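Local structure of guanylate kinase (Coxiella burnetii, 3TR0) at residues K35-P44 with R81-V90; A71-Y79 with I104-L115. The protein catalyses the transfer of a phosphate from ATP to GMP, giving ADP and GDP, and so probably serves to recycle GMP. All coordinates share one frame; numbering follows the deposited sequence.

Contacts 1 and 2 lie with their centres about 10 Å apart and hold GMP between them. Along the chain their segments alternate: 35-44, 71-79, 81-90, 104-115. Strands 72-78 and 81-86 follow each other and are neighbours in the mixed sheet of the GMP-binding region, where T85 is paired through its backbone with L73 and E74. Contact 1 joins 81-86 to strand 40-41 of that sheet, whereas contact 2 sets strand 72-78 against helix 106-115, which follows strand 99-103 of the parallel P-loop core. The nucleotide is thus held by the mixed sheet and the start of the core helix: contact 1 supplies donors to the phosphate and base oxygen, contact 2 carboxylates at the base nitrogens.

Contact 1 (K35-P44 with R81-V90); sequences KISISHTTRP and RHYGTEKDWV. With 5GP (guanosine-5'-monophosphate), chain D.
T42 and H82 lock the two segments together twice: T42 N donates to H82 O, and H82 N returns a bond of 2.8 Å to T42 OG1. H82 O also accepts from T41 OG1 at 3.0 Å, so two donors grip one carbonyl. The same T41 hydroxyl accepts from R43 N, closing an ST turn that a threonine is well suited to make. Two bonds join H40 and G84, N to O each way, as an antiparallel hydrogen-bonded pair; T41 and Y83 form the next, non-hydrogen-bonded pair. This is the sheet of the GMP-binding region in the guanylate kinase fold, and GMP lies against it. Y83 OH donates to phosphate O2P of the nucleotide at 2.6 Å, while R43 meets the phosphate at the edge of its guanidinium, NE to O2P and NH2 to O1P; a salt bridge to D49 holds its NH1. S39, short enough to sit beside the base, donates from OG to O6 at 2.6 Å. The Y83 ring is sandwiched, with T41 OG1 3.1 Å above one face near the rim and the ribose O4' over the centre of the other. One water joins the hydroxyls of S37, S39 and T85, and T85 OG1 is also hydrogen-bonded to E74 OE1. E86 caps the following helix, accepting from the backbone N of D88 and W89, and its CB packs beside the H40 ring. Farther out, P44 CD lies over one face of the R81 guanidinium, 3.5 Å from NE. With CG anti to the backbone N (chi1 179°), W89 reaches back just beyond strand 34-36, its broad indole bringing CZ3 to 3.4 Å from S37 CA.

Contact 2 (A71-Y79 with I104-L115); sequences AFLEHATIY and IDWQGARQIREL. With 5GP (guanosine-5'-monophosphate), chain D.
I104 brings its CG2 to 3.6 Å from E74 OE1, and the same methyl packs against the guanine near N1, an apolar support for the flat base. Next comes D105, the N-cap of helix 106-115. Its CG takes the position between backbone N and carbonyl carbon (chi1 82°), from which OD1 accepts from G108 N and, at 3.0 Å, from guanine N2; across the segments its carboxylate carbon meets I78 CD1 at 3.5 Å. Q107 spends one amide nitrogen on two acceptors, both in its amide plane: D105 OD2, met on the syn lone pair at 2.8 Å, and T77 O, approached from above the carbonyl plane. A water links Q107 OE1 to T77 N. At G108 the absence of a side chain lets E74 OE2 come to 3.3 Å from CA. E74 OE1 accepts from guanine N1; OE2 lies by N2, at a separation too short to be taken at face value. With D105 OD1 on N2, this reads the donor edge of guanine, consistent with selection of GMP. Here the helix following a strand of the P-loop core runs nearly antiparallel to strand 75-78 of the GMP-binding sheet, the short axes 7.5 Å apart at 165°. One turn on, Q111 stretches its extended chain to H75: NE2 donates to H75 O at 2.7 Å, and OE1 accepts from H75 N, so one glutamine amide pairs with both the N-H and the C=O of H75. I112 then presses CD1 against E74 CB and L73 CG. At the last turn the L115 and L73 side chains cross obliquely, L115 CD2 meeting L73 CD1 at 3.5 Å.

Contact 1 (K35-P44 with R81-V90)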
loop_
_atom_site.group_PDB
_atom_site.type_symbol
_atom_site.label_atom_id
_atom_site.label_comp_id
_atom_site.label_asym_id
_atom_site.label_seq_id
_atom_site.Cartn_x
_atom_site.Cartn_y
_atom_site.Cartn_z
ATOM N N LYS A 35 -14.445 -3.576 -9.773
ATOM C CA LYS A 35 -14.924 -4.419 -10.863
ATOM C C LYS A 35 -13.845 -4.650 -11.909
ATOM O O LYS A 35 -12.946 -3.826 -12.084
ATOM C CB LYS A 35 -16.170 -3.801 -11.499
ATOM C CG LYS A 35 -17.242 -3.445 -10.478
ATOM C CD LYS A 35 -18.582 -4.081 -10.800
ATOM C CE LYS A 35 -19.408 -3.201 -11.721
ATOM N NZ LYS A 35 -20.805 -3.703 -11.852
ATOM N N ILE A 36 -13.940 -5.779 -12.601
ATOM C CA ILE A 36 -12.977 -6.131 -13.630
ATOM C C ILE A 36 -13.439 -5.665 -14.998
ATOM O O ILE A 36 -14.551 -5.977 -15.426
ATOM C CB ILE A 36 -12.758 -7.656 -13.702
ATOM C CG1 ILE A 36 -12.364 -8.212 -12.333
ATOM C CG2 ILE A 36 -11.699 -7.985 -14.735
ATOM C CD1 ILE A 36 -12.377 -9.729 -12.270
ATOM N N SER A 37 -12.588 -4.917 -15.688
ATOM C CA SER A 37 -12.877 -4.542 -17.068
ATOM C C SER A 37 -12.830 -5.772 -17.964
ATOM O O SER A 37 -11.834 -6.497 -17.983
ATOM C CB SER A 37 -11.881 -3.495 -17.565
ATOM O OG SER A 37 -12.072 -3.218 -18.940
ATOM N N ILE A 38 -13.916 -6.008 -18.697
ATOM C CA ILE A 38 -13.947 -7.083 -19.683
ATOM C C ILE A 38 -13.467 -6.533 -21.017
ATOM O O ILE A 38 -14.087 -5.633 -21.593
ATOM C CB ILE A 38 -15.360 -7.672 -19.845
ATOM C CG1 ILE A 38 -15.841 -8.258 -18.515
ATOM C CG2 ILE A 38 -15.372 -8.726 -20.939
ATOM C CD1 ILE A 38 -14.822 -9.161 -17.850
ATOM N N SER A 39 -12.350 -7.069 -21.495
ATOM C CA SER A 39 -11.701 -6.571 -22.703
ATOM C C SER A 39 -12.367 -7.043 -23.987
ATOM O O SER A 39 -13.075 -8.050 -24.005
ATOM C CB SER A 39 -10.230 -7.005 -22.730
ATOM O OG SER A 39 -9.522 -6.465 -21.620
ATOM N N HIS A 40 -12.124 -6.299 -25.061
ATOM C CA HIS A 40 -12.435 -6.755 -26.408
ATOM C C HIS A 40 -11.188 -7.423 -26.975
ATOM O O HIS A 40 -10.067 -6.998 -26.690
ATOM C CB HIS A 40 -12.850 -5.577 -27.291
ATOM C CG HIS A 40 -14.226 -5.058 -27.011
ATOM N ND1 HIS A 40 -14.511 -4.230 -25.944
ATOM C CD2 HIS A 40 -15.398 -5.232 -27.670
ATOM C CE1 HIS A 40 -15.796 -3.927 -25.954
ATOM N NE2 HIS A 40 -16.358 -4.522 -26.993
ATOM N N THR A 41 -11.378 -8.472 -27.768
ATOM C CA THR A 41 -10.257 -9.180 -28.373
ATOM C C THR A 41 -10.639 -9.813 -29.709
ATOM O O THR A 41 -11.787 -10.196 -29.921
ATOM C CB THR A 41 -9.715 -10.283 -27.445
ATOM O OG1 THR A 41 -8.525 -10.846 -28.011
ATOM C CG2 THR A 41 -10.747 -11.381 -27.260
ATOM N N THR A 42 -9.665 -9.912 -30.607
ATOM C CA THR A 42 -9.857 -10.595 -31.877
ATOM C C THR A 42 -9.375 -12.032 -31.753
ATOM O O THR A 42 -9.536 -12.834 -32.671
ATOM C CB THR A 42 -9.086 -9.913 -33.015
ATOM O OG1 THR A 42 -7.685 -9.932 -32.719
ATOM C CG2 THR A 42 -9.545 -8.474 -33.187
ATOM N N ARG A 43 -8.771 -12.349 -30.611
ATOM C CA ARG A 43 -8.318 -13.706 -30.347
ATOM C C ARG A 43 -9.515 -14.644 -30.459
ATOM O O ARG A 43 -10.559 -14.398 -29.862
ATOM C CB ARG A 43 -7.671 -13.792 -28.959
ATOM C CG ARG A 43 -6.882 -15.072 -28.716
ATOM C CD ARG A 43 -7.720 -16.102 -27.988
ATOM N NE ARG A 43 -7.792 -15.823 -26.560
ATOM C CZ ARG A 43 -8.777 -16.229 -25.768
ATOM N NH1 ARG A 43 -9.789 -16.922 -26.271
ATOM N NH2 ARG A 43 -8.751 -15.938 -24.475
ATOM N N PRO A 44 -9.375 -15.722 -31.241
ATOM C CA PRO A 44 -10.534 -16.589 -31.474
ATOM C C PRO A 44 -11.148 -17.100 -30.173
ATOM O O PRO A 44 -10.427 -17.473 -29.247
ATOM C CB PRO A 44 -9.950 -17.749 -32.293
ATOM C CG PRO A 44 -8.478 -17.710 -32.024
ATOM C CD PRO A 44 -8.143 -16.265 -31.836
ATOM N N ARG A 81 -2.689 -11.064 -32.254
ATOM C CA ARG A 81 -4.100 -10.801 -31.996
ATOM C C ARG A 81 -4.251 -9.454 -31.300
ATOM O O ARG A 81 -3.281 -8.903 -30.777
ATOM C CB ARG A 81 -4.720 -11.912 -31.145
ATOM C CG ARG A 81 -4.658 -13.296 -31.778
ATOM C CD ARG A 81 -5.518 -13.385 -33.027
ATOM N NE ARG A 81 -5.479 -14.728 -33.603
ATOM C CZ ARG A 81 -6.165 -15.105 -34.677
ATOM N NH1 ARG A 81 -6.952 -14.241 -35.304
ATOM N NH2 ARG A 81 -6.063 -16.350 -35.124
ATOM N N HIS A 82 -5.469 -8.928 -31.294
ATOM C CA HIS A 82 -5.715 -7.602 -30.752
ATOM C C HIS A 82 -6.543 -7.669 -29.483
ATOM O O HIS A 82 -7.488 -8.452 -29.389
ATOM C CB HIS A 82 -6.400 -6.713 -31.792
ATOM C CG HIS A 82 -5.556 -6.448 -32.999
ATOM N ND1 HIS A 82 -4.460 -5.614 -32.969
ATOM C CD2 HIS A 82 -5.644 -6.911 -34.268
ATOM C CE1 HIS A 82 -3.909 -5.572 -34.170
ATOM N NE2 HIS A 82 -4.609 -6.351 -34.977
ATOM N N TYR A 83 -6.160 -6.849 -28.509
ATOM C CA TYR A 83 -6.865 -6.734 -27.240
ATOM C C TYR A 83 -6.969 -5.258 -26.856
ATOM O O TYR A 83 -6.037 -4.483 -27.074
ATOM C CB TYR A 83 -6.090 -7.452 -26.132
ATOM C CG TYR A 83 -5.785 -8.911 -26.386
ATOM C CD1 TYR A 83 -6.465 -9.908 -25.699
ATOM C CD2 TYR A 83 -4.799 -9.291 -27.286
ATOM C CE1 TYR A 83 -6.183 -11.242 -25.912
ATOM C CE2 TYR A 83 -4.512 -10.622 -27.509
ATOM C CZ TYR A 83 -5.206 -11.593 -26.818
ATOM O OH TYR A 83 -4.924 -12.922 -27.032
ATOM N N GLY A 84 -8.089 -4.869 -26.259
ATOM C CA GLY A 84 -8.249 -3.491 -25.838
ATOM C C GLY A 84 -9.234 -3.292 -24.706
ATOM O O GLY A 84 -10.112 -4.124 -24.478
ATOM N N THR A 85 -9.079 -2.178 -23.999
ATOM C CA THR A 85 -9.973 -1.811 -22.911
ATOM C C THR A 85 -10.939 -0.733 -23.380
ATOM O O THR A 85 -10.530 0.392 -23.667
ATOM C CB THR A 85 -9.187 -1.265 -21.698
ATOM O OG1 THR A 85 -8.324 -2.286 -21.186
ATOM C CG2 THR A 85 -10.138 -0.822 -20.598
ATOM N N GLU A 86 -12.219 -1.076 -23.461
ATOM C CA GLU A 86 -13.233 -0.109 -23.867
ATOM C C GLU A 86 -13.264 1.033 -22.852
ATOM O O GLU A 86 -13.391 0.811 -21.644
ATOM C CB GLU A 86 -14.598 -0.786 -24.006
ATOM C CG GLU A 86 -15.629 0.013 -24.801
ATOM C CD GLU A 86 -16.384 0.996 -23.940
ATOM O OE1 GLU A 86 -16.764 0.621 -22.812
ATOM O OE2 GLU A 86 -16.596 2.145 -24.383
ATOM N N LYS A 87 -13.127 2.256 -23.352
ATOM C CA LYS A 87 -12.915 3.420 -22.498
ATOM C C LYS A 87 -14.130 3.818 -21.662
ATOM O O LYS A 87 -14.004 4.134 -20.480
ATOM C CB LYS A 87 -12.474 4.619 -23.339
ATOM C CG LYS A 87 -12.206 5.869 -22.516
ATOM C CD LYS A 87 -12.115 7.103 -23.392
ATOM C CE LYS A 87 -13.421 7.345 -24.129
ATOM N NZ LYS A 87 -13.364 8.564 -24.984
ATOM N N ASP A 88 -15.306 3.821 -22.279
ATOM C CA ASP A 88 -16.479 4.376 -21.617
ATOM C C ASP A 88 -16.901 3.582 -20.385
ATOM O O ASP A 88 -17.282 4.160 -19.364
ATOM C CB ASP A 88 -17.647 4.520 -22.594
ATOM C CG ASP A 88 -18.678 5.513 -22.113
ATOM O OD1 ASP A 88 -18.339 6.711 -22.002
ATOM O OD2 ASP A 88 -19.820 5.102 -21.836
ATOM N N TRP A 89 -16.834 2.259 -20.469
ATOM C CA TRP A 89 -17.236 1.437 -19.336
ATOM C C TRP A 89 -16.377 1.743 -18.114
ATOM O O TRP A 89 -16.882 1.850 -17.001
ATOM C CB TRP A 89 -17.149 -0.048 -19.675
ATOM C CG TRP A 89 -17.537 -0.923 -18.528
ATOM C CD1 TRP A 89 -18.781 -1.415 -18.257
ATOM C CD2 TRP A 89 -16.681 -1.399 -17.483
ATOM N NE1 TRP A 89 -18.751 -2.174 -17.113
ATOM C CE2 TRP A 89 -17.472 -2.183 -16.619
ATOM C CE3 TRP A 89 -15.321 -1.246 -17.199
ATOM C CZ2 TRP A 89 -16.949 -2.815 -15.494
ATOM C CZ3 TRP A 89 -14.802 -1.872 -16.075
ATOM C CH2 TRP A 89 -15.615 -2.645 -15.238
ATOM N N VAL A 90 -15.077 1.888 -18.333
ATOM C CA VAL A 90 -14.147 2.169 -17.244
ATOM C C VAL A 90 -14.477 3.506 -16.577
ATOM O O VAL A 90 -14.569 3.597 -15.353
ATOM C CB VAL A 90 -12.693 2.186 -17.746
ATOM C CG1 VAL A 90 -11.762 2.709 -16.664
ATOM C CG2 VAL A 90 -12.265 0.790 -18.187
HETATM P P 5GP D . -5.377 -14.567 -23.602
HETATM O O1P 5GP D . -6.718 -14.659 -22.916
HETATM O O2P 5GP D . -5.345 -14.604 -25.107
HETATM O O3P 5GP D . -4.476 -15.639 -23.035
HETATM O "O5'" 5GP D . -4.610 -13.273 -23.084
HETATM C "C5'" 5GP D . -3.443 -12.806 -23.738
HETATM C "C4'" 5GP D . -2.830 -11.648 -22.997
HETATM O "O4'" 5GP D . -3.316 -10.409 -23.550
HETATM C "C3'" 5GP D . -3.189 -11.548 -21.523
HETATM O "O3'" 5GP D . -2.413 -12.407 -20.706
HETATM C "C2'" 5GP D . -2.983 -10.069 -21.216
HETATM O "O2'" 5GP D . -1.621 -9.812 -20.907
HETATM C "C1'" 5GP D . -3.298 -9.408 -22.563
HETATM N N9 5GP D . -4.601 -8.720 -22.565
HETATM C C8 5GP D . -5.829 -9.217 -22.363
HETATM N N7 5GP D . -6.726 -8.207 -22.483
HETATM C C5 5GP D . -6.036 -7.076 -22.763
HETATM C C6 5GP D . -6.380 -5.748 -22.991
HETATM O O6 5GP D . -7.577 -5.373 -22.953
HETATM N N1 5GP D . -5.411 -4.861 -23.253
HETATM C C2 5GP D . -4.121 -5.223 -23.298
HETATM N N2 5GP D . -3.151 -4.316 -23.562
HETATM N N3 5GP D . -3.759 -6.500 -23.079
HETATM C C4 5GP D . -4.704 -7.426 -22.819
HETATM O O HOH W 1 -9.736 -4.224 -20.156
HETATM O O HOH W 2 -13.849 -1.536 -20.314
HETATM O O HOH W 3 -13.319 -3.662 -23.426
#

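Contact 2 (A71-Y79 with I104-L115)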
loop_
_atom_site.group_PDB
_atom_site.type_symbol
_atom_site.label_atom_id
_atom_site.label_comp_id
_atom_site.label_asym_id
_atom_site.label_seq_id
_atom_site.Cartn_x
_atom_site.Cartn_y
_atom_site.Cartn_z
ATOM N N ALA A 71 -12.360 4.233 -29.457
ATOM C CA ALA A 71 -13.214 3.598 -28.458
ATOM C C ALA A 71 -12.423 2.933 -27.339
ATOM O O ALA A 71 -12.985 2.561 -26.310
ATOM C CB ALA A 71 -14.140 2.583 -29.123
ATOM N N PHE A 72 -11.121 2.767 -27.541
ATOM C CA PHE A 72 -10.295 2.103 -26.541
ATOM C C PHE A 72 -9.511 3.081 -25.673
ATOM O O PHE A 72 -8.937 4.049 -26.164
ATOM C CB PHE A 72 -9.337 1.108 -27.199
ATOM C CG PHE A 72 -10.020 -0.087 -27.796
ATOM C CD1 PHE A 72 -10.759 -0.946 -27.001
ATOM C CD2 PHE A 72 -9.912 -0.359 -29.150
ATOM C CE1 PHE A 72 -11.383 -2.048 -27.546
ATOM C CE2 PHE A 72 -10.525 -1.463 -29.695
ATOM C CZ PHE A 72 -11.267 -2.306 -28.893
ATOM N N LEU A 73 -9.496 2.808 -24.373
ATOM C CA LEU A 73 -8.681 3.557 -23.428
ATOM C C LEU A 73 -7.241 3.143 -23.648
ATOM O O LEU A 73 -6.300 3.903 -23.398
ATOM C CB LEU A 73 -9.102 3.191 -22.007
ATOM C CG LEU A 73 -8.609 4.051 -20.848
ATOM C CD1 LEU A 73 -9.047 5.487 -21.048
ATOM C CD2 LEU A 73 -9.141 3.501 -19.537
ATOM N N GLU A 74 -7.097 1.921 -24.146
ATOM C CA GLU A 74 -5.825 1.244 -24.242
ATOM C C GLU A 74 -6.001 0.087 -25.216
ATOM O O GLU A 74 -7.037 -0.579 -25.203
ATOM C CB GLU A 74 -5.462 0.726 -22.847
ATOM C CG GLU A 74 -4.332 -0.254 -22.777
ATOM C CD GLU A 74 -4.707 -1.633 -23.274
ATOM O OE1 GLU A 74 -5.760 -2.186 -22.864
ATOM O OE2 GLU A 74 -3.930 -2.161 -24.085
ATOM N N HIS A 75 -5.011 -0.149 -26.072
ATOM C CA HIS A 75 -5.048 -1.315 -26.950
ATOM C C HIS A 75 -3.649 -1.761 -27.366
ATOM O O HIS A 75 -2.721 -0.957 -27.433
ATOM C CB HIS A 75 -5.929 -1.053 -28.178
ATOM C CG HIS A 75 -5.289 -0.176 -29.209
ATOM N ND1 HIS A 75 -4.720 -0.677 -30.360
ATOM C CD2 HIS A 75 -5.121 1.166 -29.259
ATOM C CE1 HIS A 75 -4.234 0.321 -31.078
ATOM N NE2 HIS A 75 -4.464 1.449 -30.431
ATOM N N ALA A 76 -3.501 -3.054 -27.636
ATOM C CA ALA A 76 -2.199 -3.604 -27.982
ATOM C C ALA A 76 -2.346 -4.843 -28.841
ATOM O O ALA A 76 -3.422 -5.441 -28.915
ATOM C CB ALA A 76 -1.406 -3.932 -26.720
ATOM N N THR A 77 -1.250 -5.222 -29.488
ATOM C CA THR A 77 -1.199 -6.448 -30.261
ATOM C C THR A 77 -0.347 -7.469 -29.528
ATOM O O THR A 77 0.780 -7.174 -29.130
ATOM C CB THR A 77 -0.599 -6.208 -31.654
ATOM O OG1 THR A 77 -1.420 -5.280 -32.373
ATOM C CG2 THR A 77 -0.513 -7.514 -32.423
ATOM N N ILE A 78 -0.897 -8.664 -29.348
ATOM C CA ILE A 78 -0.221 -9.726 -28.613
ATOM C C ILE A 78 -0.381 -11.053 -29.342
ATOM O O ILE A 78 -1.499 -11.498 -29.608
ATOM C CB ILE A 78 -0.781 -9.857 -27.191
ATOM C CG1 ILE A 78 -0.675 -8.517 -26.460
ATOM C CG2 ILE A 78 -0.040 -10.943 -26.424
ATOM C CD1 ILE A 78 -1.542 -8.421 -25.239
ATOM N N TYR A 79 0.743 -11.685 -29.662
ATOM C CA TYR A 79 0.724 -12.916 -30.443
ATOM C C TYR A 79 -0.197 -12.771 -31.652
ATOM O O TYR A 79 -1.070 -13.604 -31.890
ATOM C CB TYR A 79 0.303 -14.106 -29.573
ATOM C CG TYR A 79 0.249 -15.421 -30.321
ATOM C CD1 TYR A 79 1.412 -16.060 -30.731
ATOM C CD2 TYR A 79 -0.967 -16.026 -30.614
ATOM C CE1 TYR A 79 1.365 -17.263 -31.418
ATOM C CE2 TYR A 79 -1.025 -17.224 -31.299
ATOM C CZ TYR A 79 0.144 -17.839 -31.697
ATOM O OH TYR A 79 0.084 -19.035 -32.378
ATOM N N ILE A 104 -4.237 -6.467 -18.210
ATOM C CA ILE A 104 -3.677 -6.090 -19.500
ATOM C C ILE A 104 -2.178 -6.352 -19.527
ATOM O O ILE A 104 -1.565 -6.537 -18.480
ATOM C CB ILE A 104 -3.950 -4.610 -19.819
ATOM C CG1 ILE A 104 -3.374 -3.710 -18.725
ATOM C CG2 ILE A 104 -5.452 -4.361 -19.958
ATOM C CD1 ILE A 104 -3.619 -2.229 -18.955
ATOM N N ASP A 105 -1.588 -6.376 -20.722
ATOM C CA ASP A 105 -0.169 -6.692 -20.846
ATOM C C ASP A 105 0.687 -5.466 -20.573
ATOM O O ASP A 105 0.166 -4.402 -20.233
ATOM C CB ASP A 105 0.164 -7.289 -22.222
ATOM C CG ASP A 105 0.352 -6.233 -23.295
ATOM O OD1 ASP A 105 -0.346 -5.208 -23.253
ATOM O OD2 ASP A 105 1.203 -6.433 -24.191
ATOM N N TRP A 106 1.999 -5.615 -20.718
ATOM C CA TRP A 106 2.921 -4.529 -20.378
ATOM C C TRP A 106 2.762 -3.317 -21.292
ATOM O O TRP A 106 2.973 -2.181 -20.862
ATOM C CB TRP A 106 4.378 -5.013 -20.358
ATOM C CG TRP A 106 4.923 -5.417 -21.704
ATOM C CD1 TRP A 106 4.994 -6.681 -22.215
ATOM C CD2 TRP A 106 5.480 -4.551 -22.700
ATOM N NE1 TRP A 106 5.555 -6.655 -23.472
ATOM C CE2 TRP A 106 5.861 -5.358 -23.792
ATOM C CE3 TRP A 106 5.689 -3.170 -22.779
ATOM C CZ2 TRP A 106 6.442 -4.831 -24.943
ATOM C CZ3 TRP A 106 6.263 -2.650 -23.925
ATOM C CH2 TRP A 106 6.634 -3.479 -24.991
ATOM N N GLN A 107 2.389 -3.559 -22.548
ATOM C CA GLN A 107 2.158 -2.477 -23.499
ATOM C C GLN A 107 0.964 -1.643 -23.072
ATOM O O GLN A 107 1.013 -0.416 -23.091
ATOM C CB GLN A 107 1.906 -3.029 -24.902
ATOM C CG GLN A 107 3.018 -3.908 -25.438
ATOM C CD GLN A 107 2.668 -4.516 -26.779
ATOM O OE1 GLN A 107 3.057 -4.001 -27.824
ATOM N NE2 GLN A 107 1.925 -5.616 -26.755
ATOM N N GLY A 108 -0.119 -2.316 -22.704
ATOM C CA GLY A 108 -1.301 -1.627 -22.227
ATOM C C GLY A 108 -1.017 -0.859 -20.949
ATOM O O GLY A 108 -1.511 0.256 -20.757
ATOM N N ALA A 109 -0.214 -1.455 -20.073
ATOM C CA ALA A 109 0.156 -0.812 -18.815
ATOM C C ALA A 109 0.822 0.538 -19.061
ATOM O O ALA A 109 0.473 1.534 -18.428
ATOM C CB ALA A 109 1.074 -1.716 -18.007
ATOM N N ARG A 110 1.784 0.570 -19.982
ATOM C CA ARG A 110 2.460 1.819 -20.328
ATOM C C ARG A 110 1.462 2.894 -20.759
ATOM O O ARG A 110 1.603 4.060 -20.393
ATOM C CB ARG A 110 3.509 1.596 -21.426
ATOM C CG ARG A 110 4.711 0.759 -21.004
ATOM C CD ARG A 110 5.783 0.755 -22.093
ATOM N NE ARG A 110 7.004 0.066 -21.692
ATOM C CZ ARG A 110 8.129 0.071 -22.401
ATOM N NH1 ARG A 110 8.185 0.733 -23.549
ATOM N NH2 ARG A 110 9.199 -0.583 -21.966
ATOM N N GLN A 111 0.455 2.500 -21.533
ATOM C CA GLN A 111 -0.553 3.444 -22.014
ATOM C C GLN A 111 -1.383 4.005 -20.868
ATOM O O GLN A 111 -1.614 5.212 -20.785
ATOM C CB GLN A 111 -1.474 2.777 -23.035
ATOM C CG GLN A 111 -0.791 2.407 -24.337
ATOM C CD GLN A 111 -1.687 1.590 -25.238
ATOM O OE1 GLN A 111 -2.794 2.009 -25.577
ATOM N NE2 GLN A 111 -1.219 0.409 -25.620
ATOM N N ILE A 112 -1.831 3.120 -19.985
ATOM C CA ILE A 112 -2.655 3.527 -18.853
ATOM C C ILE A 112 -1.895 4.456 -17.902
ATOM O O ILE A 112 -2.445 5.451 -17.428
ATOM C CB ILE A 112 -3.189 2.307 -18.083
ATOM C CG1 ILE A 112 -4.078 1.456 -18.991
ATOM C CG2 ILE A 112 -3.971 2.755 -16.859
ATOM C CD1 ILE A 112 -5.318 2.180 -19.481
ATOM N N ARG A 113 -0.632 4.137 -17.629
ATOM C CA ARG A 113 0.184 4.979 -16.750
ATOM C C ARG A 113 0.281 6.410 -17.270
ATOM O O ARG A 113 0.245 7.364 -16.494
ATOM C CB ARG A 113 1.586 4.399 -16.554
ATOM C CG ARG A 113 1.626 3.151 -15.697
ATOM C CD ARG A 113 3.052 2.747 -15.345
ATOM N NE ARG A 113 3.103 1.350 -14.929
ATOM C CZ ARG A 113 3.486 0.355 -15.718
ATOM N NH1 ARG A 113 3.881 0.609 -16.960
ATOM N NH2 ARG A 113 3.487 -0.892 -15.265
ATOM N N GLU A 114 0.412 6.551 -18.584
ATOM C CA GLU A 114 0.449 7.867 -19.213
ATOM C C GLU A 114 -0.892 8.572 -19.055
ATOM O O GLU A 114 -0.957 9.746 -18.689
ATOM C CB GLU A 114 0.781 7.734 -20.701
ATOM C CG GLU A 114 2.209 7.310 -20.996
ATOM C CD GLU A 114 3.118 8.490 -21.279
ATOM O OE1 GLU A 114 2.617 9.519 -21.780
ATOM O OE2 GLU A 114 4.332 8.391 -20.999
ATOM N N LEU A 115 -1.962 7.835 -19.325
ATOM C CA LEU A 115 -3.305 8.394 -19.407
ATOM C C LEU A 115 -3.953 8.645 -18.042
ATOM O O LEU A 115 -4.807 9.521 -17.905
ATOM C CB LEU A 115 -4.179 7.470 -20.260
ATOM C CG LEU A 115 -5.649 7.803 -20.496
ATOM C CD1 LEU A 115 -6.096 7.245 -21.838
ATOM C CD2 LEU A 115 -6.511 7.259 -19.366
HETATM P P 5GP D . -5.377 -14.567 -23.602
HETATM O O1P 5GP D . -6.718 -14.659 -22.916
HETATM O O2P 5GP D . -5.345 -14.604 -25.107
HETATM O O3P 5GP D . -4.476 -15.639 -23.035
HETATM O "O5'" 5GP D . -4.610 -13.273 -23.084
HETATM C "C5'" 5GP D . -3.443 -12.806 -23.738
HETATM C "C4'" 5GP D . -2.830 -11.648 -22.997
HETATM O "O4'" 5GP D . -3.316 -10.409 -23.550
HETATM C "C3'" 5GP D . -3.189 -11.548 -21.523
HETATM O "O3'" 5GP D . -2.413 -12.407 -20.706
HETATM C "C2'" 5GP D . -2.983 -10.069 -21.216
HETATM O "O2'" 5GP D . -1.621 -9.812 -20.907
HETATM C "C1'" 5GP D . -3.298 -9.408 -22.563
HETATM N N9 5GP D . -4.601 -8.720 -22.565
HETATM C C8 5GP D . -5.829 -9.217 -22.363
HETATM N N7 5GP D . -6.726 -8.207 -22.483
HETATM C C5 5GP D . -6.036 -7.076 -22.763
HETATM C C6 5GP D . -6.380 -5.748 -22.991
HETATM O O6 5GP D . -7.577 -5.373 -22.953
HETATM N N1 5GP D . -5.411 -4.861 -23.253
HETATM C C2 5GP D . -4.121 -5.223 -23.298
HETATM N N2 5GP D . -3.151 -4.316 -23.562
HETATM N N3 5GP D . -3.759 -6.500 -23.079
HETATM C C4 5GP D . -4.704 -7.426 -22.819
HETATM O O HOH W 4 0.869 -3.293 -29.671
#